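PDB 4KPP: Sodium/calcium exchanger membrane region domain-containing protein from Archaeoglobus fulgidus, which probably exchanges protons for calcium ions across the membrane, as a transporter of the sodium/calcium exchanger family. Local coordinates for residues R312-F326 and V357-S371. Sequence-based numbering, arbitrary orientation.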
loop_
_atom_site.group_PDB
_atom_site.type_symbol
_atom_site.label_atom_id
_atom_site.label_comp_id
_atom_site.label_asym_id
_atom_site.label_seq_id
_atom_site.Cartn_x
_atom_site.Cartn_y
_atom_site.Cartn_z
ATOM N N ARG A 312 -3.128 -18.470 -13.568
ATOM C CA ARG A 312 -1.998 -17.725 -13.014
ATOM C C ARG A 312 -2.412 -16.744 -11.911
ATOM O O ARG A 312 -1.887 -16.797 -10.798
ATOM C CB ARG A 312 -1.240 -16.989 -14.128
ATOM C CG ARG A 312 -0.151 -16.041 -13.635
ATOM C CD ARG A 312 0.965 -16.790 -12.920
ATOM N NE ARG A 312 1.967 -15.890 -12.348
ATOM C CZ ARG A 312 3.024 -15.426 -13.009
ATOM N NH1 ARG A 312 3.224 -15.768 -14.274
ATOM N NH2 ARG A 312 3.883 -14.615 -12.404
ATOM N N GLN A 313 -3.358 -15.860 -12.219
ATOM C CA GLN A 313 -3.762 -14.829 -11.266
ATOM C C GLN A 313 -4.450 -15.387 -10.018
ATOM O O GLN A 313 -4.322 -14.819 -8.931
ATOM C CB GLN A 313 -4.630 -13.763 -11.941
ATOM C CG GLN A 313 -3.905 -12.991 -13.030
ATOM C CD GLN A 313 -2.502 -12.583 -12.618
ATOM O OE1 GLN A 313 -2.312 -11.881 -11.626
ATOM N NE2 GLN A 313 -1.510 -13.030 -13.378
ATOM N N SER A 314 -5.165 -16.499 -10.175
ATOM C CA SER A 314 -5.803 -17.167 -9.041
ATOM C C SER A 314 -4.749 -17.690 -8.072
ATOM O O SER A 314 -4.906 -17.595 -6.854
ATOM C CB SER A 314 -6.695 -18.317 -9.513
ATOM O OG SER A 314 -7.729 -17.842 -10.357
ATOM N N GLU A 315 -3.674 -18.241 -8.623
ATOM C CA GLU A 315 -2.552 -18.701 -7.818
ATOM C C GLU A 315 -1.899 -17.521 -7.108
ATOM O O GLU A 315 -1.493 -17.636 -5.954
ATOM C CB GLU A 315 -1.524 -19.430 -8.691
ATOM C CG GLU A 315 -2.044 -20.705 -9.332
ATOM C CD GLU A 315 -1.302 -21.071 -10.606
ATOM O OE1 GLU A 315 -0.284 -20.419 -10.919
ATOM O OE2 GLU A 315 -1.743 -22.011 -11.299
ATOM N N GLU A 316 -1.805 -16.388 -7.800
ATOM C CA GLU A 316 -1.207 -15.187 -7.223
ATOM C C GLU A 316 -2.020 -14.680 -6.041
ATOM O O GLU A 316 -1.460 -14.290 -5.014
ATOM C CB GLU A 316 -1.066 -14.082 -8.274
ATOM C CG GLU A 316 -0.076 -14.391 -9.387
ATOM C CD GLU A 316 1.362 -14.468 -8.901
ATOM O OE1 GLU A 316 2.182 -15.111 -9.587
ATOM O OE2 GLU A 316 1.677 -13.879 -7.844
ATOM N N VAL A 317 -3.342 -14.686 -6.192
ATOM C CA VAL A 317 -4.237 -14.245 -5.127
ATOM C C VAL A 317 -4.166 -15.204 -3.945
ATOM O O VAL A 317 -4.105 -14.776 -2.792
ATOM C CB VAL A 317 -5.692 -14.126 -5.627
ATOM C CG1 VAL A 317 -6.659 -13.935 -4.465
ATOM C CG2 VAL A 317 -5.815 -12.984 -6.622
ATOM N N LEU A 318 -4.161 -16.502 -4.245
ATOM C CA LEU A 318 -4.034 -17.539 -3.225
ATOM C C LEU A 318 -2.722 -17.386 -2.456
ATOM O O LEU A 318 -2.697 -17.466 -1.226
ATOM C CB LEU A 318 -4.117 -18.926 -3.871
ATOM C CG LEU A 318 -3.762 -20.143 -3.013
ATOM C CD1 LEU A 318 -4.677 -20.238 -1.802
ATOM C CD2 LEU A 318 -3.824 -21.417 -3.844
ATOM N N LEU A 319 -1.639 -17.152 -3.192
ATOM C CA LEU A 319 -0.320 -16.957 -2.602
ATOM C C LEU A 319 -0.340 -15.728 -1.703
ATOM O O LEU A 319 0.214 -15.743 -0.603
ATOM C CB LEU A 319 0.727 -16.772 -3.705
ATOM C CG LEU A 319 2.168 -17.271 -3.525
ATOM C CD1 LEU A 319 3.037 -16.756 -4.665
ATOM C CD2 LEU A 319 2.769 -16.884 -2.183
ATOM N N THR A 320 -0.980 -14.666 -2.184
ATOM C CA THR A 320 -1.053 -13.409 -1.445
ATOM C C THR A 320 -1.888 -13.569 -0.184
ATOM O O THR A 320 -1.540 -13.044 0.872
ATOM C CB THR A 320 -1.654 -12.285 -2.306
ATOM O OG1 THR A 320 -0.973 -12.228 -3.566
ATOM C CG2 THR A 320 -1.517 -10.946 -1.602
ATOM N N ALA A 321 -2.993 -14.299 -0.301
ATOM C CA ALA A 321 -3.851 -14.576 0.841
ATOM C C ALA A 321 -3.105 -15.430 1.862
ATOM O O ALA A 321 -3.231 -15.225 3.070
ATOM C CB ALA A 321 -5.114 -15.275 0.390
ATOM N N ALA A 322 -2.324 -16.383 1.362
ATOM C CA ALA A 322 -1.531 -17.262 2.212
ATOM C C ALA A 322 -0.488 -16.474 2.993
ATOM O O ALA A 322 -0.335 -16.664 4.201
ATOM C CB ALA A 322 -0.868 -18.354 1.382
ATOM N N GLN A 323 0.224 -15.588 2.300
ATOM C CA GLN A 323 1.201 -14.721 2.947
ATOM C C GLN A 323 0.532 -13.830 3.988
ATOM O O GLN A 323 1.118 -13.527 5.028
ATOM C CB GLN A 323 1.915 -13.842 1.920
ATOM C CG GLN A 323 3.030 -12.992 2.518
ATOM C CD GLN A 323 3.387 -11.799 1.655
ATOM O OE1 GLN A 323 2.518 -11.184 1.039
ATOM N NE2 GLN A 323 4.671 -11.468 1.602
ATOM N N SER A 324 -0.698 -13.416 3.698
ATOM C CA SER A 324 -1.433 -12.512 4.577
ATOM C C SER A 324 -1.923 -13.221 5.835
ATOM O O SER A 324 -2.011 -12.615 6.901
ATOM C CB SER A 324 -2.605 -11.871 3.831
ATOM O OG SER A 324 -2.147 -11.183 2.680
ATOM N N LEU A 325 -2.243 -14.505 5.701
ATOM C CA LEU A 325 -2.612 -15.325 6.845
ATOM C C LEU A 325 -1.420 -15.420 7.788
ATOM O O LEU A 325 -1.547 -15.233 9.000
ATOM C CB LEU A 325 -3.003 -16.728 6.384
ATOM C CG LEU A 325 -4.196 -17.400 7.067
ATOM C CD1 LEU A 325 -4.042 -18.921 7.042
ATOM C CD2 LEU A 325 -4.397 -16.886 8.488
ATOM N N PHE A 326 -0.260 -15.712 7.214
ATOM C CA PHE A 326 0.977 -15.811 7.971
ATOM C C PHE A 326 1.338 -14.476 8.620
ATOM O O PHE A 326 1.872 -14.440 9.732
ATOM C CB PHE A 326 2.104 -16.295 7.058
ATOM C CG PHE A 326 3.399 -16.536 7.771
ATOM C CD1 PHE A 326 3.472 -17.452 8.809
ATOM C CD2 PHE A 326 4.548 -15.854 7.398
ATOM C CE1 PHE A 326 4.672 -17.680 9.469
ATOM C CE2 PHE A 326 5.745 -16.077 8.049
ATOM C CZ PHE A 326 5.808 -16.991 9.086
ATOM N N VAL A 357 4.728 -22.655 -11.245
ATOM C CA VAL A 357 3.476 -23.007 -10.582
ATOM C C VAL A 357 3.728 -23.870 -9.348
ATOM O O VAL A 357 3.022 -23.755 -8.347
ATOM C CB VAL A 357 2.529 -23.769 -11.530
ATOM C CG1 VAL A 357 1.129 -23.831 -10.936
ATOM C CG2 VAL A 357 2.500 -23.108 -12.899
ATOM N N GLU A 358 4.735 -24.733 -9.433
ATOM C CA GLU A 358 5.089 -25.622 -8.335
ATOM C C GLU A 358 5.452 -24.830 -7.086
ATOM O O GLU A 358 4.997 -25.146 -5.987
ATOM C CB GLU A 358 6.254 -26.534 -8.728
ATOM C CG GLU A 358 6.025 -27.360 -9.989
ATOM C CD GLU A 358 6.416 -26.625 -11.262
ATOM O OE1 GLU A 358 6.769 -25.430 -11.187
ATOM O OE2 GLU A 358 6.375 -27.248 -12.343
ATOM N N VAL A 359 6.270 -23.795 -7.264
ATOM C CA VAL A 359 6.732 -22.977 -6.149
ATOM C C VAL A 359 5.612 -22.140 -5.531
ATOM O O VAL A 359 5.551 -21.978 -4.313
ATOM C CB VAL A 359 7.909 -22.077 -6.567
ATOM C CG1 VAL A 359 8.344 -21.191 -5.412
ATOM C CG2 VAL A 359 9.071 -22.936 -7.039
ATOM N N ARG A 360 4.718 -21.623 -6.366
ATOM C CA ARG A 360 3.586 -20.843 -5.877
ATOM C C ARG A 360 2.727 -21.671 -4.925
ATOM O O ARG A 360 2.286 -21.177 -3.884
ATOM C CB ARG A 360 2.736 -20.318 -7.040
ATOM C CG ARG A 360 3.497 -19.450 -8.030
ATOM C CD ARG A 360 2.569 -18.875 -9.097
ATOM N NE ARG A 360 3.306 -18.369 -10.254
ATOM C CZ ARG A 360 3.287 -18.931 -11.459
ATOM N NH1 ARG A 360 2.558 -20.015 -11.677
ATOM N NH2 ARG A 360 3.989 -18.401 -12.451
ATOM N N TYR A 361 2.500 -22.932 -5.276
ATOM C CA TYR A 361 1.719 -23.821 -4.420
ATOM C C TYR A 361 2.489 -24.257 -3.177
ATOM O O TYR A 361 1.918 -24.359 -2.090
ATOM C CB TYR A 361 1.223 -25.039 -5.200
ATOM C CG TYR A 361 -0.035 -24.778 -5.999
ATOM C CD1 TYR A 361 -1.284 -24.796 -5.391
ATOM C CD2 TYR A 361 0.025 -24.516 -7.362
ATOM C CE1 TYR A 361 -2.439 -24.559 -6.117
ATOM C CE2 TYR A 361 -1.125 -24.279 -8.097
ATOM C CZ TYR A 361 -2.353 -24.302 -7.469
ATOM O OH TYR A 361 -3.498 -24.064 -8.194
ATOM N N ILE A 362 3.786 -24.507 -3.339
ATOM C CA ILE A 362 4.628 -24.911 -2.220
ATOM C C ILE A 362 4.698 -23.815 -1.160
ATOM O O ILE A 362 4.470 -24.073 0.023
ATOM C CB ILE A 362 6.054 -25.291 -2.682
ATOM C CG1 ILE A 362 6.039 -26.643 -3.397
ATOM C CG2 ILE A 362 7.006 -25.346 -1.496
ATOM C CD1 ILE A 362 7.377 -27.031 -3.996
ATOM N N ILE A 363 5.004 -22.596 -1.592
ATOM C CA ILE A 363 5.100 -21.460 -0.681
ATOM C C ILE A 363 3.740 -21.130 -0.063
ATOM O O ILE A 363 3.659 -20.762 1.109
ATOM C CB ILE A 363 5.690 -20.213 -1.376
ATOM C CG1 ILE A 363 7.052 -20.540 -1.990
ATOM C CG2 ILE A 363 5.839 -19.067 -0.391
ATOM C CD1 ILE A 363 8.086 -20.973 -0.980
ATOM N N SER A 364 2.675 -21.272 -0.849
ATOM C CA SER A 364 1.319 -21.107 -0.328
ATOM C C SER A 364 1.067 -22.084 0.814
ATOM O O SER A 364 0.590 -21.693 1.880
ATOM C CB SER A 364 0.269 -21.320 -1.421
ATOM O OG SER A 364 0.336 -20.316 -2.415
ATOM N N ALA A 365 1.392 -23.354 0.582
ATOM C CA ALA A 365 1.224 -24.396 1.592
ATOM C C ALA A 365 2.036 -24.097 2.849
ATOM O O ALA A 365 1.552 -24.270 3.966
ATOM C CB ALA A 365 1.607 -25.756 1.023
ATOM N N ILE A 366 3.270 -23.638 2.661
ATOM C CA ILE A 366 4.150 -23.331 3.785
ATOM C C ILE A 366 3.616 -22.174 4.636
ATOM O O ILE A 366 3.595 -22.262 5.864
ATOM C CB ILE A 366 5.596 -23.046 3.310
ATOM C CG1 ILE A 366 6.198 -24.307 2.684
ATOM C CG2 ILE A 366 6.461 -22.572 4.466
ATOM C CD1 ILE A 366 7.648 -24.170 2.276
ATOM N N TYR A 367 3.179 -21.102 3.979
ATOM C CA TYR A 367 2.556 -19.974 4.665
ATOM C C TYR A 367 1.412 -20.443 5.553
ATOM O O TYR A 367 1.351 -20.113 6.735
ATOM C CB TYR A 367 2.005 -18.974 3.650
ATOM C CG TYR A 367 3.012 -17.991 3.098
ATOM C CD1 TYR A 367 3.989 -17.429 3.910
ATOM C CD2 TYR A 367 2.973 -17.615 1.765
ATOM C CE1 TYR A 367 4.902 -16.520 3.404
ATOM C CE2 TYR A 367 3.876 -16.713 1.250
ATOM C CZ TYR A 367 4.840 -16.167 2.070
ATOM O OH TYR A 367 5.739 -15.269 1.545
ATOM N N ILE A 368 0.508 -21.220 4.966
ATOM C CA ILE A 368 -0.674 -21.701 5.666
ATOM C C ILE A 368 -0.314 -22.654 6.799
ATOM O O ILE A 368 -0.813 -22.516 7.917
ATOM C CB ILE A 368 -1.648 -22.398 4.698
ATOM C CG1 ILE A 368 -2.163 -21.402 3.655
ATOM C CG2 ILE A 368 -2.808 -23.019 5.460
ATOM C CD1 ILE A 368 -3.058 -22.027 2.598
ATOM N N ILE A 369 0.556 -23.615 6.510
ATOM C CA ILE A 369 0.924 -24.619 7.502
ATOM C C ILE A 369 1.721 -24.005 8.657
ATOM O O ILE A 369 1.560 -24.409 9.802
ATOM C CB ILE A 369 1.663 -25.815 6.855
ATOM C CG1 ILE A 369 0.705 -26.578 5.937
ATOM C CG2 ILE A 369 2.221 -26.752 7.912
ATOM C CD1 ILE A 369 1.345 -27.723 5.195
ATOM N N LEU A 370 2.557 -23.013 8.357
ATOM C CA LEU A 370 3.258 -22.263 9.403
ATOM C C LEU A 370 2.287 -21.471 10.275
ATOM O O LEU A 370 2.518 -21.290 11.469
ATOM C CB LEU A 370 4.284 -21.299 8.800
ATOM C CG LEU A 370 5.626 -21.862 8.332
ATOM C CD1 LEU A 370 6.466 -20.755 7.715
ATOM C CD2 LEU A 370 6.365 -22.511 9.486
ATOM N N SER A 371 1.205 -20.997 9.668
ATOM C CA SER A 371 0.229 -20.166 10.367
ATOM C C SER A 371 -0.538 -20.924 11.444
ATOM O O SER A 371 -0.761 -20.406 12.537
ATOM C CB SER A 371 -0.766 -19.569 9.370
ATOM O OG SER A 371 -0.108 -18.740 8.431
HETATM O O HOH W 1 -3.877 -23.469 -10.594
HETATM O O HOH W 2 6.408 -12.768 3.000
#
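V357 opens the contact by laying CG1 against the carboxylate of E315. R360 then reaches across with its chain extended from CG to NE, and its side chain sits as a knob among R312, E315, E316 and L319, the guanidinium meeting the first three. R360 NH1 gives E315 OE1 a weak, bent hydrogen bond of 3.0 Å within a salt bridge; R360 NE and E316 OE1 form a looser salt bridge, 3.5 Å. R312 NE donates to E316 OE1 at 2.9 Å, so both arginines share that oxygen. Their guanidinium planes lie 19° apart, a pairing the two carboxylates probably make tolerable; E316 also salt-bridges R109 through OE2. Beside this network, one water joins Y361 OH to E315 OE2. S364 returns its OG to R360 O, 2.6 Å away, where it packs on L319 CA. Y367 fills the next hole: Q323 CA stands 3.6 Å from its ring centroid, 12° off the normal, a CH-pi contact, L319 CD2 meets the ring edge 3.6 Å from Y367 CE2, and a water links Y367 OH to Q323 NE2. Cutting Y367 back to alanine is likely to leave L319 and Q323 facing a gap and that water without its tyrosine partner. L370 CB approaches F326 CE1 obliquely, while S371 OG, hydrogen-bonded to Y367 O, lies at the F326 ring edge. F326 neighbours I330 of the calcium site, so this packing reaches close to it. The segment axes approach to 7.9 Å at 25°, with helix 338-353 touching L319, F326, Y367 and L370, and helices 96-127 and 138-152 packing on 312-326.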